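Local coordinates for protein P-granule scaffold (Caenorhabditis japonica, PDB 5W4A) that serves as a scaffold of germline P granules and, through granule assembly, probably contributes to mRNA repression in a nematode, at residues I14-Y17 with L22-Y25; N199-D202 with L208-I211; E31-D36 with S42-V47. All coordinates share one frame; numbering follows the deposited sequence. Where two conformers were deposited one is given.

Interaction 1 of 3, residues I14-Y17 with L22-Y25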
ATOM      1  N   ILE C  14      -8.412 -19.008   4.808  1.00 19.21           N
ATOM      2  CA  ILE C  14      -8.844 -17.722   5.340  1.00 19.36           C
ATOM      3  C   ILE C  14      -7.630 -17.125   6.061  1.00 16.99           C
ATOM      4  O   ILE C  14      -7.271 -17.550   7.158  1.00 17.54           O
ATOM      5  CB  ILE C  14     -10.060 -17.821   6.269  1.00 19.32           C
ATOM      6  CG1 ILE C  14     -11.235 -18.567   5.590  1.00 19.92           C
ATOM      7  CG2 ILE C  14     -10.466 -16.388   6.652  1.00 21.32           C
ATOM      8  CD1 ILE C  14     -12.540 -18.593   6.419  1.00 23.38           C
ATOM      9  N   ARG C  15      -7.005 -16.127   5.434  1.00 16.28           N
ATOM     10  CA  ARG C  15      -5.876 -15.392   5.983  1.00 15.68           C
ATOM     11  C   ARG C  15      -6.382 -14.120   6.669  1.00 14.74           C
ATOM     12  O   ARG C  15      -7.164 -13.354   6.085  1.00 16.35           O
ATOM     13  CB  ARG C  15      -4.924 -15.057   4.838  1.00 18.42           C
ATOM     14  CG  ARG C  15      -3.766 -14.193   5.171  1.00 17.81           C
ATOM     15  CD  ARG C  15      -2.856 -14.119   3.889  1.00 19.37           C
ATOM     16  NE  ARG C  15      -1.904 -13.047   3.973  1.00 18.44           N
ATOM     17  CZ  ARG C  15      -0.678 -13.120   4.458  1.00 16.67           C
ATOM     18  NH1 ARG C  15      -0.183 -14.259   4.950  1.00 18.37           N
ATOM     19  NH2 ARG C  15       0.054 -12.039   4.434  1.00 17.64           N
ATOM     20  N   THR C  16      -5.980 -13.926   7.928  1.00 13.63           N
ATOM     21  CA  THR C  16      -6.570 -12.882   8.765  1.00 16.18           C
ATOM     22  C   THR C  16      -5.578 -12.369   9.804  1.00 15.44           C
ATOM     23  O   THR C  16      -4.752 -13.110  10.321  1.00 15.85           O
ATOM     24  CB  THR C  16      -7.862 -13.401   9.435  1.00 14.53           C
ATOM     25  OG1 THR C  16      -8.463 -12.345  10.204  1.00 16.43           O
ATOM     26  CG2 THR C  16      -7.629 -14.572  10.334  1.00 15.54           C
ATOM     27  N   TYR C  17      -5.636 -11.055  10.072  1.00 15.15           N
ATOM     28  CA  TYR C  17      -5.018 -10.469  11.262  1.00 14.65           C
ATOM     29  C   TYR C  17      -6.080 -10.160  12.316  1.00 14.39           C
ATOM     30  O   TYR C  17      -5.957 -10.571  13.478  1.00 15.41           O
ATOM     31  CB  TYR C  17      -4.216  -9.182  10.927  1.00 15.11           C
ATOM     32  CG  TYR C  17      -3.771  -8.557  12.198  1.00 14.49           C
ATOM     33  CD1 TYR C  17      -2.786  -9.159  12.982  1.00 16.62           C
ATOM     34  CD2 TYR C  17      -4.415  -7.430  12.694  1.00 15.85           C
ATOM     35  CE1 TYR C  17      -2.458  -8.675  14.223  1.00 18.30           C
ATOM     36  CE2 TYR C  17      -4.085  -6.923  13.924  1.00 18.44           C
ATOM     37  CZ  TYR C  17      -3.104  -7.547  14.685  1.00 18.68           C
ATOM     38  OH  TYR C  17      -2.750  -7.071  15.915  1.00 20.39           O
ATOM     39  N   LEU C  22     -13.079 -15.627  14.189  1.00 18.95           N
ATOM     40  CA  LEU C  22     -14.164 -15.683  13.207  1.00 17.29           C
ATOM     41  C   LEU C  22     -13.805 -16.631  12.073  1.00 18.39           C
ATOM     42  O   LEU C  22     -14.645 -17.416  11.609  1.00 18.06           O
ATOM     43  CB  LEU C  22     -14.460 -14.283  12.667  1.00 18.23           C
ATOM     44  CG  LEU C  22     -15.519 -14.165  11.565  1.00 21.85           C
ATOM     45  CD1 LEU C  22     -16.877 -14.556  12.101  1.00 26.81           C
ATOM     46  CD2 LEU C  22     -15.583 -12.745  11.021  1.00 22.13           C
ATOM     47  N   ALA C  23     -12.568 -16.537  11.584  1.00 19.23           N
ATOM     48  CA  ALA C  23     -12.111 -17.445  10.542  1.00 17.07           C
ATOM     49  C   ALA C  23     -12.199 -18.898  11.004  1.00 18.39           C
ATOM     50  O   ALA C  23     -12.689 -19.762  10.279  1.00 18.26           O
ATOM     51  CB  ALA C  23     -10.683 -17.080  10.154  1.00 17.87           C
ATOM     52  N   LEU C  24     -11.688 -19.182  12.194  1.00 15.88           N
ATOM     53  CA  LEU C  24     -11.720 -20.533  12.714  1.00 18.01           C
ATOM     54  C   LEU C  24     -13.155 -21.013  12.871  1.00 19.70           C
ATOM     55  O   LEU C  24     -13.474 -22.157  12.518  1.00 20.56           O
ATOM     56  CB  LEU C  24     -11.000 -20.585  14.063  1.00 20.35           C
ATOM     57  CG  LEU C  24     -11.040 -21.961  14.754  1.00 23.85           C
ATOM     58  CD1 LEU C  24     -10.412 -23.061  13.872  1.00 22.43           C
ATOM     59  CD2 LEU C  24     -10.320 -21.890  16.084  1.00 28.53           C
ATOM     60  N   TYR C  25     -14.030 -20.156  13.406  1.00 17.82           N
ATOM     61  CA  TYR C  25     -15.435 -20.517  13.537  1.00 20.20           C
ATOM     62  C   TYR C  25     -16.013 -20.951  12.193  1.00 20.14           C
ATOM     63  O   TYR C  25     -16.687 -21.983  12.095  1.00 20.11           O
ATOM     64  CB  TYR C  25     -16.252 -19.351  14.128  1.00 18.54           C
ATOM     65  CG  TYR C  25     -17.696 -19.759  14.318  1.00 21.21           C
ATOM     66  CD1 TYR C  25     -18.111 -20.311  15.509  1.00 25.50           C
ATOM     67  CD2 TYR C  25     -18.609 -19.670  13.278  1.00 20.81           C
ATOM     68  CE1 TYR C  25     -19.424 -20.735  15.676  1.00 25.47           C
ATOM     69  CE2 TYR C  25     -19.907 -20.101  13.428  1.00 23.75           C
ATOM     70  CZ  TYR C  25     -20.303 -20.633  14.633  1.00 28.24           C
ATOM     71  OH  TYR C  25     -21.603 -21.066  14.759  1.00 28.26           O
TER
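The apolar part of this contact gathers around one methyl group, A23 CB, which helix 20-28 presents to the strand that I14 and T16 share. I14 approaches with its CG2 branch, 3.6 Å from A23 CB. Its chi1 of -53° sets CG2 anti to the backbone N, which brings that methyl to the helix while CG1 lies beside the backbone N. The longer branch runs past the alanine, and I14 CD1 comes to 4.0 Å from the carbonyl O of A23. T16 adds its own methyl, with T16 CG2 4.0 Å from A23 CB, so the alanine is touched by the branched side chains of two alternate strand residues. Alanine suits the place because the backbones come close: the CA atoms of I14 and A23 are 6.1 Å apart. Beta-branched isoleucine and threonine suit an extended strand, and both are buried here.

No hydrogen bond joins the two segments, and the polar atoms nearby are served from other quarters. T16 OG1 accepts the N-H of F19 and also bonds D171 OD1, while D171 OD2 takes the backbone N of Y17. A single carboxylate from helix 169-179 thus holds the end of the strand. F170 of that helix packs on both I14 and T16, and F11 touches A23 from the neighbouring strand.

The strand belongs to an antiparallel two-stranded hairpin, 9-11 with 14-16, and the arrangement is that of a small beta-hairpin laid against the helix that directly follows it in a largely helical domain.

Interaction 2 of 3, residues N199-D202 with L208-I211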
ATOM      1  N   ASN C 199     -11.899 -16.054  -4.210  1.00 23.04           N
ATOM      2  CA  ASN C 199     -10.915 -16.827  -4.959  0.55 26.35           C
ATOM      3  C   ASN C 199     -10.142 -17.771  -4.048  1.00 34.71           C
ATOM      4  O   ASN C 199      -9.784 -18.882  -4.458  1.00 33.67           O
ATOM      5  CB  ASN C 199      -9.970 -15.882  -5.713  0.55 27.10           C
ATOM      6  CG  ASN C 199      -8.845 -16.619  -6.416  0.55 33.31           C
ATOM      7  OD1 ASN C 199      -9.071 -17.331  -7.393  0.55 39.88           O
ATOM      8  ND2 ASN C 199      -7.629 -16.451  -5.921  0.55 34.54           N
ATOM      9  N   ARG C 200      -9.872 -17.358  -2.813  1.00 22.88           N
ATOM     10  CA  ARG C 200      -9.245 -18.258  -1.869  1.00 25.31           C
ATOM     11  C   ARG C 200     -10.259 -19.273  -1.356  1.00 23.70           C
ATOM     12  O   ARG C 200      -9.943 -20.461  -1.242  1.00 24.20           O
ATOM     13  CB  ARG C 200      -8.637 -17.492  -0.696  1.00 22.54           C
ATOM     14  CG  ARG C 200      -7.480 -16.555  -1.046  1.00 25.50           C
ATOM     15  CD  ARG C 200      -6.162 -17.306  -1.420  1.00 26.39           C
ATOM     16  NE  ARG C 200      -5.784 -18.398  -0.512  1.00 32.44           N
ATOM     17  CZ  ARG C 200      -5.035 -18.274   0.592  1.00 35.65           C
ATOM     18  NH1 ARG C 200      -4.558 -17.091   1.001  1.00 34.75           N
ATOM     19  NH2 ARG C 200      -4.754 -19.357   1.306  1.00 37.24           N
ATOM     20  N   LEU C 201     -11.476 -18.833  -1.051  1.00 21.58           N
ATOM     21  CA  LEU C 201     -12.481 -19.746  -0.505  1.00 21.46           C
ATOM     22  C   LEU C 201     -12.866 -20.826  -1.486  1.00 26.54           C
ATOM     23  O   LEU C 201     -13.175 -21.957  -1.087  1.00 26.10           O
ATOM     24  CB  LEU C 201     -13.750 -18.994  -0.141  1.00 27.08           C
ATOM     25  CG  LEU C 201     -13.879 -18.328   1.198  1.00 31.72           C
ATOM     26  CD1 LEU C 201     -15.343 -17.907   1.314  1.00 26.83           C
ATOM     27  CD2 LEU C 201     -13.479 -19.243   2.351  1.00 25.32           C
ATOM     28  N   ASP C 202     -12.952 -20.483  -2.765  1.00 25.26           N
ATOM     29  CA  ASP C 202     -13.364 -21.487  -3.730  1.00 25.04           C
ATOM     30  C   ASP C 202     -12.484 -22.735  -3.656  1.00 35.73           C
ATOM     31  O   ASP C 202     -12.940 -23.816  -4.039  1.00 35.78           O
ATOM     32  CB  ASP C 202     -13.355 -20.893  -5.132  1.00 27.64           C
ATOM     33  CG  ASP C 202     -14.552 -19.990  -5.400  1.00 29.44           C
ATOM     34  OD1 ASP C 202     -15.639 -20.161  -4.791  1.00 29.18           O
ATOM     35  OD2 ASP C 202     -14.405 -19.107  -6.272  1.00 30.42           O
ATOM     36  N   LEU C 208     -18.845 -22.087   2.018  1.00 25.43           N
ATOM     37  CA  LEU C 208     -18.804 -20.719   2.494  1.00 25.18           C
ATOM     38  C   LEU C 208     -18.863 -19.762   1.316  1.00 22.46           C
ATOM     39  O   LEU C 208     -19.540 -18.742   1.381  1.00 23.24           O
ATOM     40  CB  LEU C 208     -17.542 -20.457   3.318  1.00 26.05           C
ATOM     41  CG  LEU C 208     -17.337 -21.213   4.644  1.00 23.68           C
ATOM     42  CD1 LEU C 208     -15.969 -20.869   5.262  1.00 28.08           C
ATOM     43  CD2 LEU C 208     -18.425 -20.874   5.573  1.00 24.48           C
ATOM     44  N   ALA C 209     -18.143 -20.075   0.236  1.00 22.47           N
ATOM     45  CA  ALA C 209     -18.203 -19.218  -0.950  1.00 19.56           C
ATOM     46  C   ALA C 209     -19.625 -19.130  -1.487  1.00 22.65           C
ATOM     47  O   ALA C 209     -20.101 -18.044  -1.856  1.00 25.07           O
ATOM     48  CB  ALA C 209     -17.241 -19.755  -2.022  1.00 21.49           C
ATOM     49  N   ASP C 210     -20.329 -20.269  -1.506  1.00 24.06           N
ATOM     50  CA  ASP C 210     -21.687 -20.312  -2.041  1.00 28.70           C
ATOM     51  C   ASP C 210     -22.653 -19.444  -1.228  1.00 32.19           C
ATOM     52  O   ASP C 210     -23.480 -18.729  -1.803  1.00 36.71           O
ATOM     53  CB  ASP C 210     -22.155 -21.763  -2.102  1.00 29.94           C
ATOM     54  CG  ASP C 210     -23.570 -21.907  -2.633  1.00 49.56           C
ATOM     55  OD1 ASP C 210     -23.873 -21.330  -3.702  1.00 44.92           O
ATOM     56  OD2 ASP C 210     -24.369 -22.614  -1.983  1.00 54.11           O
ATOM     57  N   ILE C 211     -22.518 -19.438   0.103  1.00 30.82           N
ATOM     58  CA  ILE C 211     -23.380 -18.594   0.930  1.00 38.87           C
ATOM     59  C   ILE C 211     -23.128 -17.117   0.626  1.00 39.06           C
ATOM     60  O   ILE C 211     -24.064 -16.325   0.476  1.00 39.57           O
ATOM     61  CB  ILE C 211     -23.173 -18.905   2.431  1.00 36.52           C
ATOM     62  CG1 ILE C 211     -23.344 -20.392   2.741  1.00 50.07           C
ATOM     63  CG2 ILE C 211     -24.189 -18.149   3.244  1.00 44.16           C
ATOM     64  CD1 ILE C 211     -22.786 -20.784   4.105  1.00 52.10           C
TER
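The backbones of L201 and A209 bring helices 187-201 and 206-213 together just across a short connection, with their CA atoms 5.8 Å apart. So close an approach leaves room for little more than a methyl group on one side, and alanine supplies it: A209 CB lies 4.0 Å from L201 CB.

L201 carries most of the apolar contact. Its two terminal methyls divide the work. CD1 rests on the backbone at A209, with L201 CD1 3.7 Å from A209 N, and it also meets the preceding residue, L201 CD1 lying 3.9 Å from L208 CB. The other branch reaches further along the same leucine, L201 CD2 standing 4.2 Å from L208 CD1. The two leucine side chains cross at about a right angle, so that both branches of L201 find a part of L208 to touch. Leucine, branched at CG rather than CB, is at ease in a helix and carries two methyls out to meet its neighbour; L208 also continues the apolar surface onto L33 of helix 30-35.

At the margin stands D202. Its CB is directed away from the other helix, but the carboxylate turns back, with chi1 at -77°, until D202 OD1 is 3.2 Å from the methyl carbon A209 CB. That approach is no hydrogen bond. The salt bridge of D202 OD1 with R213 NH1, about one turn further along the same helix as A209, probably holds the carboxylate beside the methyl and adds a polar link at the edge of the buried leucines.

The arrangement is that of two consecutive helices joined by a short connection and packed leucine against alanine near the C-terminus of a helical domain.

Interaction 3 of 3, residues E31-D36 with S42-V47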
ATOM      1  N   GLU C  31     -21.018 -26.186   7.613  1.00 21.07           N
ATOM      2  CA  GLU C  31     -22.270 -26.876   7.304  1.00 25.47           C
ATOM      3  C   GLU C  31     -23.411 -26.333   8.151  1.00 25.56           C
ATOM      4  O   GLU C  31     -24.542 -26.198   7.668  1.00 26.39           O
ATOM      5  CB  GLU C  31     -22.113 -28.391   7.489  1.00 22.83           C
ATOM      6  CG  GLU C  31     -23.386 -29.190   7.241  1.00 27.38           C
ATOM      7  CD  GLU C  31     -23.972 -29.024   5.839  1.00 39.12           C
ATOM      8  OE1 GLU C  31     -23.243 -28.648   4.890  1.00 31.56           O
ATOM      9  OE2 GLU C  31     -25.188 -29.276   5.691  1.00 34.29           O
ATOM     10  N   LEU C  32     -23.128 -25.973   9.407  1.00 21.86           N
ATOM     11  CA  LEU C  32     -24.155 -25.355  10.238  1.00 24.06           C
ATOM     12  C   LEU C  32     -24.577 -23.998   9.686  1.00 25.21           C
ATOM     13  O   LEU C  32     -25.757 -23.645   9.732  1.00 25.39           O
ATOM     14  CB  LEU C  32     -23.651 -25.227  11.678  1.00 28.33           C
ATOM     15  CG  LEU C  32     -24.652 -24.646  12.663  1.00 27.43           C
ATOM     16  CD1 LEU C  32     -25.872 -25.594  12.840  1.00 28.90           C
ATOM     17  CD2 LEU C  32     -23.943 -24.356  13.992  1.00 27.93           C
ATOM     18  N   LEU C  33     -23.631 -23.225   9.136  1.00 22.45           N
ATOM     19  CA  LEU C  33     -23.979 -21.938   8.544  1.00 21.70           C
ATOM     20  C   LEU C  33     -24.864 -22.114   7.308  1.00 25.70           C
ATOM     21  O   LEU C  33     -25.746 -21.286   7.046  1.00 28.55           O
ATOM     22  CB  LEU C  33     -22.689 -21.179   8.187  1.00 22.29           C
ATOM     23  CG  LEU C  33     -21.937 -20.557   9.373  1.00 22.81           C
ATOM     24  CD1 LEU C  33     -20.513 -20.221   8.997  1.00 25.64           C
ATOM     25  CD2 LEU C  33     -22.651 -19.313   9.876  1.00 24.96           C
ATOM     26  N   VAL C  34     -24.651 -23.197   6.546  1.00 26.73           N
ATOM     27  CA  VAL C  34     -25.536 -23.545   5.431  1.00 32.19           C
ATOM     28  C   VAL C  34     -26.917 -23.960   5.937  1.00 34.79           C
ATOM     29  O   VAL C  34     -27.945 -23.479   5.447  1.00 36.13           O
ATOM     30  CB  VAL C  34     -24.900 -24.670   4.582  1.00 37.91           C
ATOM     31  CG1 VAL C  34     -25.883 -25.228   3.554  1.00 43.00           C
ATOM     32  CG2 VAL C  34     -23.664 -24.183   3.895  1.00 40.42           C
ATOM     33  N   SER C  35     -26.969 -24.875   6.904  1.00 28.68           N
ATOM     34  CA  SER C  35     -28.188 -25.646   7.151  1.00 29.97           C
ATOM     35  C   SER C  35     -29.073 -25.087   8.251  1.00 39.58           C
ATOM     36  O   SER C  35     -30.284 -25.330   8.233  1.00 38.28           O
ATOM     37  CB  SER C  35     -27.817 -27.089   7.496  1.00 33.40           C
ATOM     38  OG  SER C  35     -27.105 -27.658   6.411  1.00 44.10           O
ATOM     39  N   ASP C  36     -28.515 -24.385   9.228  1.00 32.33           N
ATOM     40  CA  ASP C  36     -29.299 -23.826  10.336  1.00 29.60           C
ATOM     41  C   ASP C  36     -28.607 -22.560  10.792  1.00 24.68           C
ATOM     42  O   ASP C  36     -28.088 -22.467  11.918  1.00 25.07           O
ATOM     43  CB  ASP C  36     -29.436 -24.836  11.471  1.00 32.92           C
ATOM     44  CG  ASP C  36     -30.596 -24.521  12.400  1.00 46.86           C
ATOM     45  OD1 ASP C  36     -31.210 -23.438  12.257  1.00 37.36           O
ATOM     46  OD2 ASP C  36     -30.886 -25.373  13.268  1.00 46.13           O
ATOM     47  N   SER C  42     -24.136 -15.404  15.252  1.00 25.91           N
ATOM     48  CA  SER C  42     -24.782 -14.371  14.448  1.00 22.73           C
ATOM     49  C   SER C  42     -23.783 -13.486  13.711  1.00 26.28           C
ATOM     50  O   SER C  42     -24.100 -12.972  12.642  1.00 25.26           O
ATOM     51  CB  SER C  42     -25.676 -13.495  15.321  1.00 32.63           C
ATOM     52  OG  SER C  42     -24.888 -12.675  16.170  1.00 41.86           O
ATOM     53  N   PHE C  43     -22.601 -13.259  14.279  1.00 22.64           N
ATOM     54  CA  PHE C  43     -21.560 -12.491  13.588  1.00 26.81           C
ATOM     55  C   PHE C  43     -21.090 -13.239  12.342  1.00 23.25           C
ATOM     56  O   PHE C  43     -21.080 -12.681  11.233  1.00 21.87           O
ATOM     57  CB  PHE C  43     -20.433 -12.216  14.602  1.00 27.27           C
ATOM     58  CG  PHE C  43     -19.251 -11.401  14.102  1.00 23.98           C
ATOM     59  CD1 PHE C  43     -19.274 -10.633  12.939  1.00 26.26           C
ATOM     60  CD2 PHE C  43     -18.092 -11.393  14.870  1.00 26.73           C
ATOM     61  CE1 PHE C  43     -18.137  -9.914  12.538  1.00 24.94           C
ATOM     62  CE2 PHE C  43     -16.979 -10.677  14.481  1.00 28.05           C
ATOM     63  CZ  PHE C  43     -17.004  -9.931  13.328  1.00 23.37           C
ATOM     64  N   ALA C  44     -20.779 -14.533  12.489  1.00 21.84           N
ATOM     65  CA  ALA C  44     -20.402 -15.349  11.341  1.00 20.05           C
ATOM     66  C   ALA C  44     -21.529 -15.444  10.323  1.00 24.77           C
ATOM     67  O   ALA C  44     -21.291 -15.351   9.109  1.00 21.70           O
ATOM     68  CB  ALA C  44     -19.973 -16.739  11.793  1.00 21.53           C
ATOM     69  N   ALA C  45     -22.768 -15.631  10.782  1.00 21.93           N
ATOM     70  CA  ALA C  45     -23.857 -15.790   9.831  1.00 21.46           C
ATOM     71  C   ALA C  45     -24.033 -14.547   8.978  1.00 23.25           C
ATOM     72  O   ALA C  45     -24.299 -14.644   7.774  1.00 23.62           O
ATOM     73  CB  ALA C  45     -25.156 -16.125  10.571  1.00 22.79           C
ATOM     74  N   TYR C  46     -23.913 -13.368   9.586  1.00 23.38           N
ATOM     75  CA  TYR C  46     -24.053 -12.129   8.840  1.00 23.11           C
ATOM     76  C   TYR C  46     -22.899 -11.929   7.866  1.00 22.30           C
ATOM     77  O   TYR C  46     -23.109 -11.582   6.700  1.00 23.07           O
ATOM     78  CB  TYR C  46     -24.133 -10.964   9.808  1.00 22.30           C
ATOM     79  CG  TYR C  46     -24.371  -9.640   9.155  1.00 22.18           C
ATOM     80  CD1 TYR C  46     -25.620  -9.337   8.652  1.00 27.85           C
ATOM     81  CD2 TYR C  46     -23.371  -8.683   9.067  1.00 27.09           C
ATOM     82  CE1 TYR C  46     -25.879  -8.119   8.072  1.00 35.40           C
ATOM     83  CE2 TYR C  46     -23.610  -7.457   8.476  1.00 31.93           C
ATOM     84  CZ  TYR C  46     -24.877  -7.177   7.981  1.00 44.64           C
ATOM     85  OH  TYR C  46     -25.173  -5.962   7.391  1.00 35.81           O
ATOM     86  N   VAL C  47     -21.660 -12.107   8.336  1.00 22.84           N
ATOM     87  CA  VAL C  47     -20.493 -11.886   7.477  1.00 25.01           C
ATOM     88  C   VAL C  47     -20.535 -12.757   6.219  1.00 22.62           C
ATOM     89  O   VAL C  47     -20.183 -12.298   5.112  1.00 24.61           O
ATOM     90  CB  VAL C  47     -19.206 -12.144   8.279  1.00 24.20           C
ATOM     91  CG1 VAL C  47     -18.019 -12.313   7.341  1.00 25.82           C
ATOM     92  CG2 VAL C  47     -18.964 -10.995   9.246  1.00 28.51           C
TER
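S35 OG donates a hydrogen bond of 2.6 Å to E31 OE2 on the exposed side of helix 30-35, the helix that sends L33 across to A44 and A45. The serine comes from above the carboxylate plane, 54° out of it. Serine and glutamate are four residues apart, and the backbone repeats the link one layer in, S35 N bonding E31 O at 2.9 Å. The other carboxylate oxygen, E31 OE1, forms a salt bridge with K207, which probably helps the carboxylate keep its negative charge and ties this helix to the start of helix 206-213.

The contact with helix 42-47 itself rests on a single methyl. L33 has chi1 at -75°, which turns CG away from its carbonyl carbon, and from there its CD2 branch reaches the facing backbone. L33 CD2 lies 3.7 Å from A45 CA and 4.1 Å from A44 C. It is also 4.2 Å from A44 CB and 4.1 Å from A45 CB, so the methyl sits over the link between the two alanines. Their small side chains leave the backbone between them within reach of the leucine. A44 is shared as well with L22 and Y25 of helix 20-28, while L33 also packs on L208 and I211.

Between the two helices the chemistry is entirely apolar and no hydrogen bond fixes a direction, which implies that their direct contact rests on shape and apolar packing, that neighbouring helices share in placing them, and that the E31-S35 pair, on exposed residues away from helix 42-47, takes no part in it.

All three contacts are buried and join their segments without a hydrogen bond, each setting a larger aliphatic side chain against alanine. Measured from the centre of each contact to the centre of the chain, interaction 1 lies about 9 Å out, interactions 2 and 3 about 19 and 18 Å. All have charged neighbours, differently placed: an aspartate grips the strand end in interaction 1, the D202-R213 salt bridge edges interaction 2, and the E31-K207 pair lies away from interaction 3. The contacts adjoin: I14 meets L201 and L208, Y25 and L22 meet A44, and I211 and L208 meet L33. Interaction 1 pairs strand with helix; interactions 2 and 3 each pair two helices consecutive in the chain.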